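Long-range contacts in sulfotransferase (PDB 3RNL), which probably transfers sulfuryl groups to acceptor molecules and binds magnesium, on an alpha-beta-alpha sandwich fold: residues K40-P51 with E88-T99; R193-D201 with S209-S217. All blocks are in the same frame, centred on the assembly; numbering follows the deposited sequence.

Interaction 1: residues K40-P51 with E88-T99; sequences KEAHFFSIPDFP and EASVFYLFYPGT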
loop_
_atom_site.group_PDB
_atom_site.type_symbol
_atom_site.label_atom_id
_atom_site.label_comp_id
_atom_site.label_asym_id
_atom_site.label_seq_id
_atom_site.Cartn_x
_atom_site.Cartn_y
_atom_site.Cartn_z
ATOM N N LYS A 40 -6.441 -7.075 -8.053
ATOM C CA LYS A 40 -5.825 -6.106 -7.154
ATOM C C LYS A 40 -6.763 -4.908 -7.016
ATOM O O LYS A 40 -7.596 -4.657 -7.902
ATOM C CB LYS A 40 -4.498 -5.608 -7.723
ATOM C CG LYS A 40 -3.669 -6.672 -8.435
ATOM C CD LYS A 40 -3.327 -7.830 -7.501
ATOM C CE LYS A 40 -2.458 -8.869 -8.211
ATOM N NZ LYS A 40 -2.417 -10.157 -7.473
ATOM N N GLU A 41 -6.616 -4.181 -5.912
ATOM C CA GLU A 41 -7.349 -2.938 -5.677
ATOM C C GLU A 41 -8.855 -3.138 -5.506
ATOM O O GLU A 41 -9.633 -2.211 -5.750
ATOM C CB GLU A 41 -7.118 -1.939 -6.826
ATOM C CG GLU A 41 -5.660 -1.654 -7.136
ATOM C CD GLU A 41 -4.993 -0.901 -6.016
ATOM O OE1 GLU A 41 -4.558 -1.550 -5.052
ATOM O OE2 GLU A 41 -4.928 0.347 -6.081
ATOM N N ALA A 42 -9.271 -4.317 -5.052
ATOM C CA ALA A 42 -10.681 -4.502 -4.717
ATOM C C ALA A 42 -11.167 -3.461 -3.704
ATOM O O ALA A 42 -12.295 -2.964 -3.806
ATOM C CB ALA A 42 -10.933 -5.937 -4.187
ATOM N N HIS A 43 -10.314 -3.153 -2.723
ATOM C CA HIS A 43 -10.609 -2.171 -1.668
ATOM C C HIS A 43 -11.885 -2.451 -0.876
ATOM O O HIS A 43 -12.489 -1.535 -0.313
ATOM C CB HIS A 43 -10.613 -0.729 -2.216
ATOM C CG HIS A 43 -9.237 -0.211 -2.490
ATOM N ND1 HIS A 43 -8.639 -0.315 -3.730
ATOM C CD2 HIS A 43 -8.307 0.338 -1.670
ATOM C CE1 HIS A 43 -7.412 0.179 -3.668
ATOM N NE2 HIS A 43 -7.190 0.594 -2.433
ATOM N N PHE A 44 -12.266 -3.722 -0.795
ATOM C CA PHE A 44 -13.498 -4.089 -0.095
ATOM C C PHE A 44 -13.581 -3.516 1.330
ATOM O O PHE A 44 -14.626 -2.983 1.751
ATOM C CB PHE A 44 -13.649 -5.617 -0.081
ATOM C CG PHE A 44 -14.831 -6.104 0.708
ATOM C CD1 PHE A 44 -16.120 -5.964 0.206
ATOM C CD2 PHE A 44 -14.654 -6.701 1.941
ATOM C CE1 PHE A 44 -17.217 -6.405 0.929
ATOM C CE2 PHE A 44 -15.739 -7.154 2.667
ATOM C CZ PHE A 44 -17.028 -7.008 2.155
ATOM N N PHE A 45 -12.493 -3.628 2.085
ATOM C CA PHE A 45 -12.514 -3.188 3.488
ATOM C C PHE A 45 -12.430 -1.672 3.664
ATOM O O PHE A 45 -12.542 -1.171 4.783
ATOM C CB PHE A 45 -11.424 -3.915 4.290
ATOM C CG PHE A 45 -11.713 -5.380 4.464
ATOM C CD1 PHE A 45 -12.717 -5.789 5.329
ATOM C CD2 PHE A 45 -11.028 -6.337 3.729
ATOM C CE1 PHE A 45 -13.013 -7.143 5.495
ATOM C CE2 PHE A 45 -11.331 -7.685 3.872
ATOM C CZ PHE A 45 -12.327 -8.084 4.757
ATOM N N SER A 46 -12.154 -0.954 2.572
ATOM C CA SER A 46 -12.147 0.513 2.588
ATOM C C SER A 46 -13.417 1.222 2.119
ATOM O O SER A 46 -13.562 2.425 2.314
ATOM C CB SER A 46 -10.953 1.016 1.761
ATOM O OG SER A 46 -9.752 0.650 2.425
ATOM N N ILE A 47 -14.343 0.485 1.517
ATOM C CA ILE A 47 -15.467 1.134 0.815
ATOM C C ILE A 47 -16.230 2.147 1.682
ATOM O O ILE A 47 -16.565 3.240 1.221
ATOM C CB ILE A 47 -16.462 0.105 0.227
ATOM C CG1 ILE A 47 -15.752 -0.886 -0.700
ATOM C CG2 ILE A 47 -17.620 0.810 -0.497
ATOM C CD1 ILE A 47 -15.015 -0.263 -1.855
ATOM N N PRO A 48 -16.525 1.800 2.942
ATOM C CA PRO A 48 -17.292 2.779 3.724
ATOM C C PRO A 48 -16.591 4.118 3.968
ATOM O O PRO A 48 -17.265 5.083 4.347
ATOM C CB PRO A 48 -17.555 2.046 5.050
ATOM C CG PRO A 48 -17.482 0.575 4.667
ATOM C CD PRO A 48 -16.365 0.524 3.666
ATOM N N ASP A 49 -15.276 4.184 3.771
ATOM C CA ASP A 49 -14.540 5.441 3.929
ATOM C C ASP A 49 -14.487 6.250 2.627
ATOM O O ASP A 49 -14.002 7.384 2.625
ATOM C CB ASP A 49 -13.096 5.153 4.369
ATOM C CG ASP A 49 -13.005 4.622 5.791
ATOM O OD1 ASP A 49 -13.827 5.032 6.645
ATOM O OD2 ASP A 49 -12.116 3.785 6.047
ATOM N N PHE A 50 -14.940 5.657 1.523
ATOM C CA PHE A 50 -14.870 6.313 0.220
ATOM C C PHE A 50 -15.848 7.479 0.185
ATOM O O PHE A 50 -16.882 7.435 0.838
ATOM C CB PHE A 50 -15.309 5.373 -0.911
ATOM C CG PHE A 50 -14.257 4.403 -1.386
ATOM C CD1 PHE A 50 -13.075 4.204 -0.691
ATOM C CD2 PHE A 50 -14.472 3.696 -2.563
ATOM C CE1 PHE A 50 -12.123 3.287 -1.169
ATOM C CE2 PHE A 50 -13.542 2.787 -3.043
ATOM C CZ PHE A 50 -12.363 2.586 -2.354
ATOM N N PRO A 51 -15.543 8.508 -0.618
ATOM C CA PRO A 51 -16.576 9.507 -0.919
ATOM C C PRO A 51 -17.655 8.880 -1.794
ATOM O O PRO A 51 -17.487 7.743 -2.237
ATOM C CB PRO A 51 -15.814 10.558 -1.729
ATOM C CG PRO A 51 -14.715 9.784 -2.398
ATOM C CD PRO A 51 -14.292 8.744 -1.363
ATOM N N GLU A 88 -4.710 -10.752 -0.077
ATOM C CA GLU A 88 -5.369 -9.848 -0.997
ATOM C C GLU A 88 -4.686 -8.504 -0.868
ATOM O O GLU A 88 -4.305 -8.113 0.233
ATOM C CB GLU A 88 -6.859 -9.726 -0.644
ATOM C CG GLU A 88 -7.683 -8.941 -1.672
ATOM C CD GLU A 88 -8.041 -7.542 -1.176
ATOM O OE1 GLU A 88 -7.697 -6.553 -1.865
ATOM O OE2 GLU A 88 -8.672 -7.435 -0.093
ATOM N N ALA A 89 -4.524 -7.810 -1.994
ATOM C CA ALA A 89 -3.742 -6.565 -2.023
ATOM C C ALA A 89 -4.525 -5.380 -2.567
ATOM O O ALA A 89 -4.911 -5.386 -3.736
ATOM C CB ALA A 89 -2.493 -6.759 -2.885
ATOM N N SER A 90 -4.707 -4.355 -1.739
ATOM C CA SER A 90 -5.276 -3.071 -2.193
ATOM C C SER A 90 -4.466 -1.959 -1.540
ATOM O O SER A 90 -4.391 -1.897 -0.310
ATOM C CB SER A 90 -6.746 -2.958 -1.747
ATOM O OG SER A 90 -7.556 -3.919 -2.403
ATOM N N VAL A 91 -3.876 -1.074 -2.344
ATOM C CA VAL A 91 -2.859 -0.164 -1.827
ATOM C C VAL A 91 -3.361 1.001 -0.971
ATOM O O VAL A 91 -2.561 1.627 -0.281
ATOM C CB VAL A 91 -1.960 0.378 -2.947
ATOM C CG1 VAL A 91 -1.224 -0.777 -3.622
ATOM C CG2 VAL A 91 -2.783 1.180 -3.936
ATOM N N PHE A 92 -4.654 1.323 -1.018
ATOM C CA PHE A 92 -5.162 2.356 -0.129
ATOM C C PHE A 92 -5.790 1.816 1.167
ATOM O O PHE A 92 -6.368 2.562 1.948
ATOM C CB PHE A 92 -6.065 3.352 -0.873
ATOM C CG PHE A 92 -5.346 4.073 -1.982
ATOM C CD1 PHE A 92 -4.329 4.975 -1.691
ATOM C CD2 PHE A 92 -5.661 3.834 -3.311
ATOM C CE1 PHE A 92 -3.649 5.647 -2.724
ATOM C CE2 PHE A 92 -4.984 4.497 -4.335
ATOM C CZ PHE A 92 -3.975 5.402 -4.034
ATOM N N TYR A 93 -5.701 0.506 1.371
ATOM C CA TYR A 93 -6.091 -0.053 2.667
ATOM C C TYR A 93 -5.361 0.657 3.818
ATOM O O TYR A 93 -5.929 0.880 4.883
ATOM C CB TYR A 93 -5.764 -1.543 2.691
ATOM C CG TYR A 93 -6.803 -2.468 2.089
ATOM C CD1 TYR A 93 -8.113 -2.057 1.885
ATOM C CD2 TYR A 93 -6.473 -3.784 1.781
ATOM C CE1 TYR A 93 -9.071 -2.926 1.366
ATOM C CE2 TYR A 93 -7.420 -4.661 1.260
ATOM C CZ TYR A 93 -8.714 -4.225 1.070
ATOM O OH TYR A 93 -9.645 -5.090 0.564
ATOM N N LEU A 94 -4.102 1.017 3.604
ATOM C CA LEU A 94 -3.315 1.670 4.660
ATOM C C LEU A 94 -3.857 3.077 4.932
ATOM O O LEU A 94 -3.921 3.554 6.075
ATOM C CB LEU A 94 -1.849 1.737 4.209
ATOM C CG LEU A 94 -0.912 2.411 5.226
ATOM C CD1 LEU A 94 -0.874 1.638 6.570
ATOM C CD2 LEU A 94 0.505 2.558 4.648
ATOM N N PHE A 95 -4.295 3.730 3.863
ATOM C CA PHE A 95 -4.682 5.135 3.923
ATOM C C PHE A 95 -6.061 5.375 4.544
ATOM O O PHE A 95 -6.232 6.308 5.333
ATOM C CB PHE A 95 -4.647 5.728 2.507
ATOM C CG PHE A 95 -5.161 7.151 2.427
ATOM C CD1 PHE A 95 -4.390 8.206 2.889
ATOM C CD2 PHE A 95 -6.413 7.426 1.886
ATOM C CE1 PHE A 95 -4.854 9.521 2.810
ATOM C CE2 PHE A 95 -6.889 8.735 1.815
ATOM C CZ PHE A 95 -6.110 9.778 2.279
ATOM N N TYR A 96 -7.045 4.555 4.198
ATOM C CA TYR A 96 -8.413 4.802 4.675
ATOM C C TYR A 96 -8.539 4.339 6.128
ATOM O O TYR A 96 -8.240 3.188 6.448
ATOM C CB TYR A 96 -9.432 4.109 3.764
ATOM C CG TYR A 96 -9.630 4.886 2.477
ATOM C CD1 TYR A 96 -10.218 6.151 2.496
ATOM C CD2 TYR A 96 -9.196 4.382 1.262
ATOM C CE1 TYR A 96 -10.384 6.881 1.322
ATOM C CE2 TYR A 96 -9.368 5.101 0.080
ATOM C CZ TYR A 96 -9.962 6.346 0.123
ATOM O OH TYR A 96 -10.129 7.079 -1.043
ATOM N N PRO A 97 -8.937 5.259 7.016
ATOM C CA PRO A 97 -8.702 5.095 8.460
ATOM C C PRO A 97 -9.557 4.045 9.156
ATOM O O PRO A 97 -9.191 3.640 10.254
ATOM C CB PRO A 97 -8.978 6.497 9.022
ATOM C CG PRO A 97 -9.984 7.057 8.077
ATOM C CD PRO A 97 -9.573 6.550 6.708
ATOM N N GLY A 98 -10.662 3.618 8.550
ATOM C CA GLY A 98 -11.509 2.627 9.187
ATOM C C GLY A 98 -11.216 1.206 8.733
ATOM O O GLY A 98 -11.821 0.241 9.230
ATOM N N THR A 99 -10.263 1.070 7.814
ATOM C CA THR A 99 -10.012 -0.211 7.160
ATOM C C THR A 99 -9.539 -1.297 8.124
ATOM O O THR A 99 -10.071 -2.416 8.120
ATOM C CB THR A 99 -8.986 -0.046 6.012
ATOM O OG1 THR A 99 -9.427 1.012 5.140
ATOM C CG2 THR A 99 -8.861 -1.341 5.206
HETATM O O HOH W 1 -2.788 -3.682 -4.863
HETATM O O HOH W 2 -7.962 -6.828 -4.574
#
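Glu41 N gives a nearly straight bond (170°) to Ala89 O, 3.0 Å away and in the carbonyl plane; Val91 N returns one to the syn lone pair of Glu41 OE1 at 2.8 Å. A water donates to the same OE1 and, weakly, to Ala89 O. His43 N donates to Ser90 OG at 2.9 Å, and that hydroxyl in turn donates to Glu88 OE1; Glu88 OE2 accepts from Tyr93 OH and is also hydrogen-bonded to Tyr73 OH.

The imidazole of His43 is held at both nitrogens. ND1 donates to Glu41 O from above the carbonyl plane, while NE2 accepts from Phe92 N, 3.0 Å away and near the ring plane. With CG beside the backbone N (chi1 -75°), the ring lies with one face over Ser90 CB, a CH-pi contact 3.5 Å from the centroid. Replacing His43 by an alanine is likely to leave Phe92 N without its acceptor and the CB of Ser90 without the ring over it.

In this P-loop-type fold the contact joins the end of parallel strand 85-89, with the turn leading to helix 99-106, to the loop after neighbouring strand 34-35.

Farther along, Ser46 OG donates to Thr99 OG1 (2.8 Å), which donates to Tyr96 O. Asp49 OD2 accepts from Gly98 N at 2.9 Å, and OD1 forms a salt bridge with Arg102.

Among the apolar contacts, Phe50 CE1 meets Tyr96 CE2 at 3.5 Å, the rings oblique, and Phe45 CB packs against Thr99 CG2 and Tyr93 CE1.

Interaction 2: residues R193-D201 with S209-S217; sequences RDPVQVVRD and STDFVPDTS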
loop_
_atom_site.group_PDB
_atom_site.type_symbol
_atom_site.label_atom_id
_atom_site.label_comp_id
_atom_site.label_asym_id
_atom_site.label_seq_id
_atom_site.Cartn_x
_atom_site.Cartn_y
_atom_site.Cartn_z
ATOM N N ARG A 193 17.053 -3.643 -2.925
ATOM C CA ARG A 193 18.413 -4.148 -2.797
ATOM C C ARG A 193 18.471 -5.678 -2.807
ATOM O O ARG A 193 19.320 -6.268 -3.474
ATOM C CB ARG A 193 19.051 -3.584 -1.524
ATOM C CG ARG A 193 20.250 -4.357 -1.005
ATOM C CD ARG A 193 21.046 -3.520 -0.013
ATOM N NE ARG A 193 20.182 -2.703 0.837
ATOM C CZ ARG A 193 19.760 -3.065 2.046
ATOM N NH1 ARG A 193 18.976 -2.254 2.748
ATOM N NH2 ARG A 193 20.124 -4.235 2.554
ATOM N N ASP A 194 17.576 -6.320 -2.059
ATOM C CA ASP A 194 17.612 -7.773 -1.926
ATOM C C ASP A 194 16.202 -8.350 -1.879
ATOM O O ASP A 194 15.740 -8.745 -0.811
ATOM C CB ASP A 194 18.355 -8.139 -0.645
ATOM C CG ASP A 194 18.780 -9.588 -0.605
ATOM O OD1 ASP A 194 18.196 -10.423 -1.338
ATOM O OD2 ASP A 194 19.705 -9.890 0.178
ATOM N N PRO A 195 15.507 -8.379 -3.027
ATOM C CA PRO A 195 14.118 -8.853 -3.021
ATOM C C PRO A 195 13.982 -10.295 -2.544
ATOM O O PRO A 195 12.980 -10.624 -1.908
ATOM C CB PRO A 195 13.691 -8.730 -4.495
ATOM C CG PRO A 195 14.980 -8.567 -5.272
ATOM C CD PRO A 195 15.902 -7.848 -4.345
ATOM N N VAL A 196 14.958 -11.150 -2.849
ATOM C CA VAL A 196 14.850 -12.539 -2.408
ATOM C C VAL A 196 14.832 -12.616 -0.882
ATOM O O VAL A 196 14.031 -13.346 -0.302
ATOM C CB VAL A 196 15.979 -13.430 -2.974
ATOM C CG1 VAL A 196 15.947 -14.797 -2.313
ATOM C CG2 VAL A 196 15.836 -13.559 -4.489
ATOM N N GLN A 197 15.703 -11.850 -0.231
ATOM C CA GLN A 197 15.759 -11.881 1.229
ATOM C C GLN A 197 14.456 -11.363 1.822
ATOM O O GLN A 197 13.916 -11.930 2.781
ATOM C CB GLN A 197 16.924 -11.041 1.753
ATOM C CG GLN A 197 17.061 -11.101 3.268
ATOM C CD GLN A 197 17.389 -12.502 3.744
ATOM O OE1 GLN A 197 18.397 -13.077 3.345
ATOM N NE2 GLN A 197 16.521 -13.069 4.574
ATOM N N VAL A 198 13.956 -10.265 1.267
ATOM C CA VAL A 198 12.717 -9.690 1.780
ATOM C C VAL A 198 11.546 -10.646 1.574
ATOM O O VAL A 198 10.731 -10.847 2.469
ATOM C CB VAL A 198 12.412 -8.315 1.152
ATOM C CG1 VAL A 198 11.014 -7.830 1.573
ATOM C CG2 VAL A 198 13.477 -7.307 1.561
ATOM N N VAL A 199 11.458 -11.258 0.398
ATOM C CA VAL A 199 10.410 -12.248 0.171
ATOM C C VAL A 199 10.507 -13.418 1.158
ATOM O O VAL A 199 9.501 -13.870 1.699
ATOM C CB VAL A 199 10.453 -12.767 -1.275
ATOM C CG1 VAL A 199 9.592 -14.014 -1.425
ATOM C CG2 VAL A 199 9.995 -11.645 -2.224
ATOM N N ARG A 200 11.720 -13.916 1.391
ATOM C CA ARG A 200 11.887 -14.997 2.361
ATOM C C ARG A 200 11.497 -14.580 3.784
ATOM O O ARG A 200 10.946 -15.384 4.536
ATOM C CB ARG A 200 13.325 -15.521 2.341
ATOM C CG ARG A 200 13.620 -16.343 1.112
ATOM C CD ARG A 200 15.117 -16.619 1.011
ATOM N NE ARG A 200 15.399 -17.713 0.098
ATOM C CZ ARG A 200 16.627 -18.121 -0.208
ATOM N NH1 ARG A 200 17.680 -17.508 0.317
ATOM N NH2 ARG A 200 16.802 -19.141 -1.038
ATOM N N ASP A 201 11.802 -13.338 4.155
ATOM C CA ASP A 201 11.365 -12.798 5.450
ATOM C C ASP A 201 9.835 -12.807 5.533
ATOM O O ASP A 201 9.257 -13.130 6.582
ATOM C CB ASP A 201 11.850 -11.357 5.650
ATOM C CG ASP A 201 13.359 -11.243 5.803
ATOM O OD1 ASP A 201 14.033 -12.262 6.074
ATOM O OD2 ASP A 201 13.876 -10.105 5.658
ATOM N N SER A 209 7.073 -22.045 4.090
ATOM C CA SER A 209 8.465 -22.461 3.956
ATOM C C SER A 209 9.358 -21.332 3.464
ATOM O O SER A 209 9.029 -20.625 2.502
ATOM C CB SER A 209 8.595 -23.663 3.012
ATOM O OG SER A 209 9.963 -23.986 2.797
ATOM N N THR A 210 10.498 -21.171 4.120
ATOM C CA THR A 210 11.472 -20.191 3.666
ATOM C C THR A 210 12.407 -20.777 2.616
ATOM O O THR A 210 13.294 -20.075 2.123
ATOM C CB THR A 210 12.326 -19.643 4.820
ATOM O OG1 THR A 210 12.919 -20.740 5.523
ATOM C CG2 THR A 210 11.469 -18.797 5.781
ATOM N N ASP A 211 12.227 -22.035 2.221
ATOM C CA ASP A 211 13.170 -22.476 1.218
ATOM C C ASP A 211 12.364 -22.291 -0.048
ATOM O O ASP A 211 11.730 -23.206 -0.573
ATOM C CB ASP A 211 13.423 -23.964 1.475
ATOM C CG ASP A 211 14.340 -24.605 0.446
ATOM O OD1 ASP A 211 15.227 -23.917 -0.098
ATOM O OD2 ASP A 211 14.177 -25.820 0.198
ATOM N N PHE A 212 12.553 -21.104 -0.609
ATOM C CA PHE A 212 11.844 -20.671 -1.790
ATOM C C PHE A 212 12.728 -19.613 -2.399
ATOM O O PHE A 212 13.248 -18.764 -1.675
ATOM C CB PHE A 212 10.495 -20.081 -1.356
ATOM C CG PHE A 212 9.790 -19.282 -2.424
ATOM C CD1 PHE A 212 9.399 -19.879 -3.607
ATOM C CD2 PHE A 212 9.477 -17.941 -2.212
ATOM C CE1 PHE A 212 8.740 -19.144 -4.587
ATOM C CE2 PHE A 212 8.817 -17.202 -3.181
ATOM C CZ PHE A 212 8.452 -17.806 -4.377
ATOM N N VAL A 213 12.886 -19.625 -3.714
ATOM C CA VAL A 213 13.483 -18.494 -4.410
ATOM C C VAL A 213 12.518 -17.953 -5.443
ATOM O O VAL A 213 12.228 -18.650 -6.416
ATOM C CB VAL A 213 14.805 -18.876 -5.093
ATOM C CG1 VAL A 213 15.406 -17.659 -5.776
ATOM C CG2 VAL A 213 15.771 -19.446 -4.073
ATOM N N PRO A 214 12.040 -16.714 -5.271
ATOM C CA PRO A 214 11.158 -16.214 -6.325
ATOM C C PRO A 214 11.943 -15.959 -7.603
ATOM O O PRO A 214 13.157 -15.728 -7.560
ATOM C CB PRO A 214 10.645 -14.892 -5.747
ATOM C CG PRO A 214 11.733 -14.447 -4.831
ATOM C CD PRO A 214 12.260 -15.716 -4.210
ATOM N N ASP A 215 11.242 -15.974 -8.730
ATOM C CA ASP A 215 11.850 -15.620 -10.003
ATOM C C ASP A 215 11.639 -14.118 -10.169
ATOM O O ASP A 215 10.513 -13.642 -10.307
ATOM C CB ASP A 215 11.161 -16.388 -11.125
ATOM C CG ASP A 215 11.556 -15.898 -12.505
ATOM O OD1 ASP A 215 12.447 -15.029 -12.617
ATOM O OD2 ASP A 215 10.968 -16.404 -13.484
ATOM N N THR A 216 12.736 -13.374 -10.106
ATOM C CA THR A 216 12.684 -11.914 -10.112
ATOM C C THR A 216 12.918 -11.323 -11.501
ATOM O O THR A 216 12.998 -10.100 -11.657
ATOM C CB THR A 216 13.666 -11.306 -9.096
ATOM O OG1 THR A 216 15.003 -11.718 -9.411
ATOM C CG2 THR A 216 13.310 -11.763 -7.684
ATOM N N SER A 217 13.057 -12.191 -12.501
ATOM C CA SER A 217 13.302 -11.722 -13.871
ATOM C C SER A 217 12.283 -10.669 -14.320
ATOM O O SER A 217 11.073 -10.899 -14.305
ATOM C CB SER A 217 13.348 -12.881 -14.875
ATOM O OG SER A 217 12.062 -13.436 -15.083
HETATM O O HOH W 3 15.587 -21.974 -1.598
#
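Arg200 CG stands beside its own backbone N (chi1 -73°), and from there the chain runs extended to NE, which carries the guanidinium to the backbone of Phe212. Val199 turns CG1 anti to its N (chi1 167°), aiming that methyl at the rim of the Phe212 ring.

NE of Arg200 donates to Phe212 O at 3.0 Å with an N-H...O angle of 161°; the oxygen lies near the guanidinium plane, at its edge. Val196 CG1 lies over one face of the guanidinium, toward its rim, and NH2 approaches Val213 CG2 at 3.2 Å. A water accepts weakly from NH2 and donates to Asp211 OD1.

Helix 195-206, N-capped by Asp194 through a bond from Gln197 N, packs against the irregular segment 209-217, which runs back along it; on the sheet side, Val198 touches Ile186 of edge strand 183-187.

The apolar seam follows one flank of the helix. Val199 CG1 touches Phe212 CE2 at 3.7 Å and Pro214 CG at 4.0 Å; Val196 CG2 meets Pro214 CD at 4.2 Å, and Pro195 CG lies 4.3 Å from Thr216 CG2. Tyr27 of helix 21-29 also touches Val199, Pro214 and Thr216, while the ring of Phe212 meets that of magnesium-binding His31.

Overall arrangement
Interactions 1 and 2 follow one another along the chain and lie on opposite sides of its centre, their own centres 27 Å apart and their nearest atoms about 13 Å apart. Both reach helix 21-29 or the residues just after it: Lys40 of interaction 1 forms a salt bridge with Asp25, and its side chain is about 5 Å from that of Ser29, whereas Phe212 of interaction 2 is about 4 Å from His31, side chain to side chain. Ser29, His31 and Ile34 make up a magnesium site; a magnesium ion lies about 7 Å from the side chain of Phe212. A glycerol, probably from the crystallisation liquor, lies about 3 Å from the side chain of Glu41.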